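Local coordinates for protein mevalonate kinase, putative (Leishmania major, PDB 2HFS) that probably catalyses the ATP-dependent phosphorylation of (R)-mevalonate to (R)-5-phosphomevalonate, an early step of isoprenoid biosynthesis in this trypanosomatid parasite, at residues A114-V119 with V145-Y150; Q271-Y276 with D303-G308. One frame throughout, in Å; residues are numbered along the deposited sequence.

Contact 1 of 2, residues A114-V119 with V145-Y150; sequences ASASDV and VGEGGY
Gly146 presents bare backbone to Val119, whose CG1 lies 4.1 Å from its C; with no side chain between them, the CA atoms of this pair come within 6.1 Å. The other methyl of Val119, CG2, packs against the CG of Glu147, the next residue. Beyond CG the Glu147 chain bends (chi2 -74°), turning CD back toward the start of helix 114-130. There the carboxylate spreads over the first turn: OE2 accepts a hydrogen bond from Ser115 OG at 2.7 Å through its syn lone pair, while OE1 rests 3.5 Å from the CB of Ala116. OE1 also receives a water proton, and the same water accepts from the backbone N of Ala116 at 3.2 Å, so a direct and a water-mediated link run side by side. The sequence from Pro108 through Gly113 into the first turn of helix 114-130 is consistent with the phosphate-binding motif of GHMP kinases, so Ser115 and Ala116, which Glu147 meets, probably belong to it. Asp158 of helix 157-164 touches both Ala116 and Glu147. At Tyr150 the chain has left helical geometry, and its ring covers Ser115: CB stands 3.3 Å from the ring centroid, 4° off the normal, a well-centred CH-pi contact. The ring's hydroxyl end reaches Asp118, with OH 3.0 Å from OD2 near the ring plane. The carboxylate plane is turned 68° from the ring, and Gln78 and His82 of helix 70-88 hydrogen-bond to its OD2 and OD1.

Contact 2 of 2, residues Q271-Y276 with D303-G308; sequences QTCRTY and DAIVKG
Tyr276 lays one face of its ring over Gly308: CA sits 3.4 Å from the ring centroid and only 6° off the normal, the geometry of a CH-pi contact aimed at the middle of the ring. CG of Tyr276, anti to the carbonyl carbon (chi1 -76°), leads the ring out toward helix 299-312, which it meets where glycine leaves the backbone uncovered. Thr272 O, in the last turn of helix 264-275, lies at the ring's edge and in its plane. Ala304 O is another neighbour of the ring, 3.7 Å from Tyr276 CD1. Ile305 meets the backbone side of Tyr276 and divides its branches: CG1 lies 3.5 Å from Tyr276 O, and CG2 points to Cys273 SG at 4.1 Å. Thr272 adds its methyl, CG2 standing 3.6 Å from Gly308 O. Cys273 and Ile305 also touch Ala294 and Ala296 of strand 291-296, which places both helices on one side of the four-stranded antiparallel sheet, strand order 2-3-1-4, of the ferredoxin-like C-terminal GHMP domain. No hydrogen bond crosses between 271-276 and 303-308, which implies that their mutual fit rests on van der Waals contact and the CH-pi interaction, and so on shape.

How the contacts relate
Contact 1 closes before contact 2 opens, so the two follow in series along the chain, on opposite sides of its centre. Their centres are about 32 Å apart and their nearest atoms about 20 Å, with no touch. They share no helix. Contact 1 joins the start of helix 114-130 to the end of helix 136-146 and the turn that follows it, in the N-terminal GHMP kinase region, with its centre about 11 Å from the chain centre. Contact 2, about 23 Å from the chain centre, joins helices 264-275 and 299-312 in the C-terminal region. Each joins elements within one region, as expected if these correspond to the two lobes. In GHMP kinases the substrates bind between the two domains. Contact 1 includes the helical end of the probable phosphate-binding motif.

Contact 1 of 2, residues A114-V119 with V145-Y150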
loop_
_atom_site.group_PDB
_atom_site.type_symbol
_atom_site.label_atom_id
_atom_site.label_comp_id
_atom_site.label_asym_id
_atom_site.label_seq_id
_atom_site.Cartn_x
_atom_site.Cartn_y
_atom_site.Cartn_z
ATOM N N ALA A 114 -5.201 0.767 -0.809
ATOM C CA ALA A 114 -6.326 0.326 -1.629
ATOM C C ALA A 114 -6.864 1.410 -2.550
ATOM O O ALA A 114 -7.331 1.107 -3.662
ATOM C CB ALA A 114 -7.438 -0.228 -0.749
ATOM N N SER A 115 -6.822 2.662 -2.099
ATOM C CA SER A 115 -7.302 3.750 -2.938
ATOM C C SER A 115 -6.424 3.886 -4.189
ATOM O O SER A 115 -6.947 4.066 -5.298
ATOM C CB SER A 115 -7.495 5.068 -2.140
ATOM O OG SER A 115 -6.282 5.712 -1.826
ATOM N N ALA A 116 -5.101 3.768 -4.026
ATOM C CA ALA A 116 -4.207 3.716 -5.181
ATOM C C ALA A 116 -4.486 2.517 -6.094
ATOM O O ALA A 116 -4.499 2.678 -7.305
ATOM C CB ALA A 116 -2.735 3.739 -4.758
ATOM N N SER A 117 -4.706 1.332 -5.515
ATOM C CA SER A 117 -5.017 0.113 -6.305
ATOM C C SER A 117 -6.253 0.339 -7.151
ATOM O O SER A 117 -6.303 -0.102 -8.311
ATOM C CB SER A 117 -5.219 -1.128 -5.424
ATOM O OG SER A 117 -4.317 -1.151 -4.323
ATOM N N ASP A 118 -7.224 1.034 -6.552
ATOM C CA ASP A 118 -8.463 1.471 -7.225
ATOM C C ASP A 118 -8.144 2.335 -8.445
ATOM O O ASP A 118 -8.481 1.945 -9.581
ATOM C CB ASP A 118 -9.350 2.197 -6.204
ATOM C CG ASP A 118 -10.698 2.667 -6.770
ATOM O OD1 ASP A 118 -11.002 2.469 -7.968
ATOM O OD2 ASP A 118 -11.522 3.248 -6.045
ATOM N N VAL A 119 -7.484 3.480 -8.238
ATOM C CA VAL A 119 -7.214 4.386 -9.367
ATOM C C VAL A 119 -6.239 3.782 -10.371
ATOM O O VAL A 119 -6.329 4.088 -11.549
ATOM C CB VAL A 119 -6.803 5.843 -8.978
ATOM C CG1 VAL A 119 -8.001 6.600 -8.396
ATOM C CG2 VAL A 119 -5.610 5.880 -7.997
ATOM N N VAL A 145 -2.712 11.439 -9.974
ATOM C CA VAL A 145 -3.654 12.549 -10.099
ATOM C C VAL A 145 -4.934 12.148 -9.363
ATOM O O VAL A 145 -5.487 12.927 -8.586
ATOM C CB VAL A 145 -3.924 12.900 -11.594
ATOM C CG1 VAL A 145 -5.248 13.651 -11.773
ATOM C CG2 VAL A 145 -2.742 13.667 -12.198
ATOM N N GLY A 146 -5.365 10.906 -9.572
ATOM C CA GLY A 146 -6.635 10.462 -9.021
ATOM C C GLY A 146 -6.593 10.332 -7.519
ATOM O O GLY A 146 -7.586 10.600 -6.844
ATOM N N GLU A 147 -5.439 9.897 -7.004
ATOM C CA GLU A 147 -5.189 9.804 -5.565
ATOM C C GLU A 147 -5.395 11.161 -4.887
ATOM O O GLU A 147 -5.568 11.246 -3.666
ATOM C CB GLU A 147 -3.762 9.318 -5.319
ATOM C CG GLU A 147 -3.597 7.808 -5.331
ATOM C CD GLU A 147 -4.154 7.170 -4.072
ATOM O OE1 GLU A 147 -3.347 6.801 -3.182
ATOM O OE2 GLU A 147 -5.398 7.055 -3.965
ATOM N N GLY A 148 -5.363 12.221 -5.689
ATOM C CA GLY A 148 -5.694 13.568 -5.214
ATOM C C GLY A 148 -7.128 13.699 -4.720
ATOM O O GLY A 148 -7.449 14.649 -4.019
ATOM N N GLY A 149 -7.994 12.754 -5.098
ATOM C CA GLY A 149 -9.402 12.761 -4.681
ATOM C C GLY A 149 -9.666 12.138 -3.317
ATOM O O GLY A 149 -10.714 12.373 -2.706
ATOM N N TYR A 150 -8.726 11.322 -2.852
ATOM C CA TYR A 150 -8.762 10.774 -1.492
ATOM C C TYR A 150 -7.981 11.675 -0.528
ATOM O O TYR A 150 -7.094 12.435 -0.955
ATOM C CB TYR A 150 -8.186 9.357 -1.461
ATOM C CG TYR A 150 -9.049 8.292 -2.098
ATOM C CD1 TYR A 150 -8.910 7.967 -3.445
ATOM C CD2 TYR A 150 -9.992 7.588 -1.344
ATOM C CE1 TYR A 150 -9.705 6.971 -4.032
ATOM C CE2 TYR A 150 -10.794 6.595 -1.927
ATOM C CZ TYR A 150 -10.645 6.301 -3.272
ATOM O OH TYR A 150 -11.414 5.305 -3.852
HETATM O O HOH W 1 -3.673 4.631 -1.354
#

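Contact 2 of 2, residues Q271-Y276 with D303-G308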
loop_
_atom_site.group_PDB
_atom_site.type_symbol
_atom_site.label_atom_id
_atom_site.label_comp_id
_atom_site.label_asym_id
_atom_site.label_seq_id
_atom_site.Cartn_x
_atom_site.Cartn_y
_atom_site.Cartn_z
ATOM N N GLN A 271 3.741 -8.749 19.140
ATOM C CA GLN A 271 4.168 -9.711 20.161
ATOM C C GLN A 271 3.661 -11.127 19.803
ATOM O O GLN A 271 4.427 -12.104 19.811
ATOM C CB GLN A 271 3.678 -9.262 21.544
ATOM C CG GLN A 271 4.062 -10.195 22.710
ATOM C CD GLN A 271 3.325 -9.874 24.003
ATOM O OE1 GLN A 271 3.908 -9.964 25.089
ATOM N NE2 GLN A 271 2.046 -9.497 23.894
ATOM N N THR A 272 2.386 -11.233 19.448
ATOM C CA THR A 272 1.834 -12.550 19.083
ATOM C C THR A 272 2.440 -13.132 17.801
ATOM O O THR A 272 2.679 -14.340 17.731
ATOM C CB THR A 272 0.287 -12.499 19.023
ATOM O OG1 THR A 272 -0.209 -12.284 20.345
ATOM C CG2 THR A 272 -0.321 -13.871 18.684
ATOM N N CYS A 273 2.696 -12.279 16.808
ATOM C CA CYS A 273 3.367 -12.713 15.584
ATOM C C CYS A 273 4.758 -13.304 15.892
ATOM O O CYS A 273 5.097 -14.392 15.411
ATOM C CB CYS A 273 3.473 -11.561 14.569
ATOM S SG CYS A 273 1.891 -11.023 13.853
ATOM N N ARG A 274 5.555 -12.601 16.700
ATOM C CA ARG A 274 6.888 -13.103 17.075
ATOM C C ARG A 274 6.821 -14.423 17.850
ATOM O O ARG A 274 7.581 -15.341 17.569
ATOM C CB ARG A 274 7.667 -12.065 17.876
ATOM C CG ARG A 274 7.848 -10.773 17.090
ATOM C CD ARG A 274 8.803 -9.791 17.698
ATOM N NE ARG A 274 8.753 -8.542 16.961
ATOM C CZ ARG A 274 8.525 -7.342 17.500
ATOM N NH1 ARG A 274 8.332 -7.192 18.815
ATOM N NH2 ARG A 274 8.507 -6.290 16.714
ATOM N N THR A 275 5.901 -14.487 18.809
ATOM C CA THR A 275 5.612 -15.676 19.602
ATOM C C THR A 275 5.354 -16.909 18.745
ATOM O O THR A 275 5.859 -18.002 19.054
ATOM C CB THR A 275 4.400 -15.403 20.530
ATOM O OG1 THR A 275 4.776 -14.447 21.534
ATOM C CG2 THR A 275 4.032 -16.671 21.334
ATOM N N TYR A 276 4.607 -16.731 17.654
ATOM C CA TYR A 276 4.271 -17.831 16.769
ATOM C C TYR A 276 5.251 -18.038 15.620
ATOM O O TYR A 276 4.969 -18.756 14.651
ATOM C CB TYR A 276 2.806 -17.745 16.320
ATOM C CG TYR A 276 1.887 -18.190 17.426
ATOM C CD1 TYR A 276 1.494 -19.527 17.534
ATOM C CD2 TYR A 276 1.468 -17.290 18.415
ATOM C CE1 TYR A 276 0.664 -19.959 18.586
ATOM C CE2 TYR A 276 0.641 -17.707 19.470
ATOM C CZ TYR A 276 0.243 -19.048 19.547
ATOM O OH TYR A 276 -0.573 -19.463 20.591
ATOM N N ASP A 303 0.617 -20.350 8.471
ATOM C CA ASP A 303 -0.555 -21.018 9.049
ATOM C C ASP A 303 -0.522 -21.031 10.576
ATOM O O ASP A 303 -1.563 -20.938 11.226
ATOM C CB ASP A 303 -0.661 -22.462 8.558
ATOM C CG ASP A 303 -0.963 -22.563 7.080
ATOM O OD1 ASP A 303 -1.606 -21.645 6.534
ATOM O OD2 ASP A 303 -0.618 -23.546 6.381
ATOM N N ALA A 304 0.680 -21.171 11.130
ATOM C CA ALA A 304 0.872 -21.138 12.576
ATOM C C ALA A 304 0.659 -19.723 13.119
ATOM O O ALA A 304 0.024 -19.538 14.165
ATOM C CB ALA A 304 2.262 -21.668 12.958
ATOM N N ILE A 305 1.183 -18.725 12.412
ATOM C CA ILE A 305 0.998 -17.339 12.846
ATOM C C ILE A 305 -0.481 -16.923 12.779
ATOM O O ILE A 305 -0.989 -16.325 13.722
ATOM C CB ILE A 305 1.902 -16.371 12.057
ATOM C CG1 ILE A 305 3.373 -16.766 12.230
ATOM C CG2 ILE A 305 1.628 -14.920 12.500
ATOM C CD1 ILE A 305 4.265 -16.333 11.118
ATOM N N VAL A 306 -1.167 -17.230 11.673
ATOM C CA VAL A 306 -2.596 -16.916 11.579
ATOM C C VAL A 306 -3.415 -17.628 12.658
ATOM O O VAL A 306 -4.272 -17.004 13.287
ATOM C CB VAL A 306 -3.166 -17.212 10.187
ATOM C CG1 VAL A 306 -4.628 -16.806 10.122
ATOM C CG2 VAL A 306 -2.362 -16.455 9.137
ATOM N N LYS A 307 -3.145 -18.918 12.874
ATOM C CA LYS A 307 -3.763 -19.672 13.974
ATOM C C LYS A 307 -3.525 -19.012 15.332
ATOM O O LYS A 307 -4.442 -18.896 16.136
ATOM C CB LYS A 307 -3.223 -21.103 14.026
ATOM C CG LYS A 307 -4.052 -22.115 13.239
ATOM C CD LYS A 307 -4.036 -23.515 13.891
ATOM C CE LYS A 307 -2.760 -24.305 13.590
ATOM N NZ LYS A 307 -2.937 -25.773 13.832
ATOM N N GLY A 308 -2.285 -18.582 15.577
ATOM C CA GLY A 308 -1.893 -18.017 16.876
ATOM C C GLY A 308 -2.512 -16.652 17.138
ATOM O O GLY A 308 -2.921 -16.339 18.262
#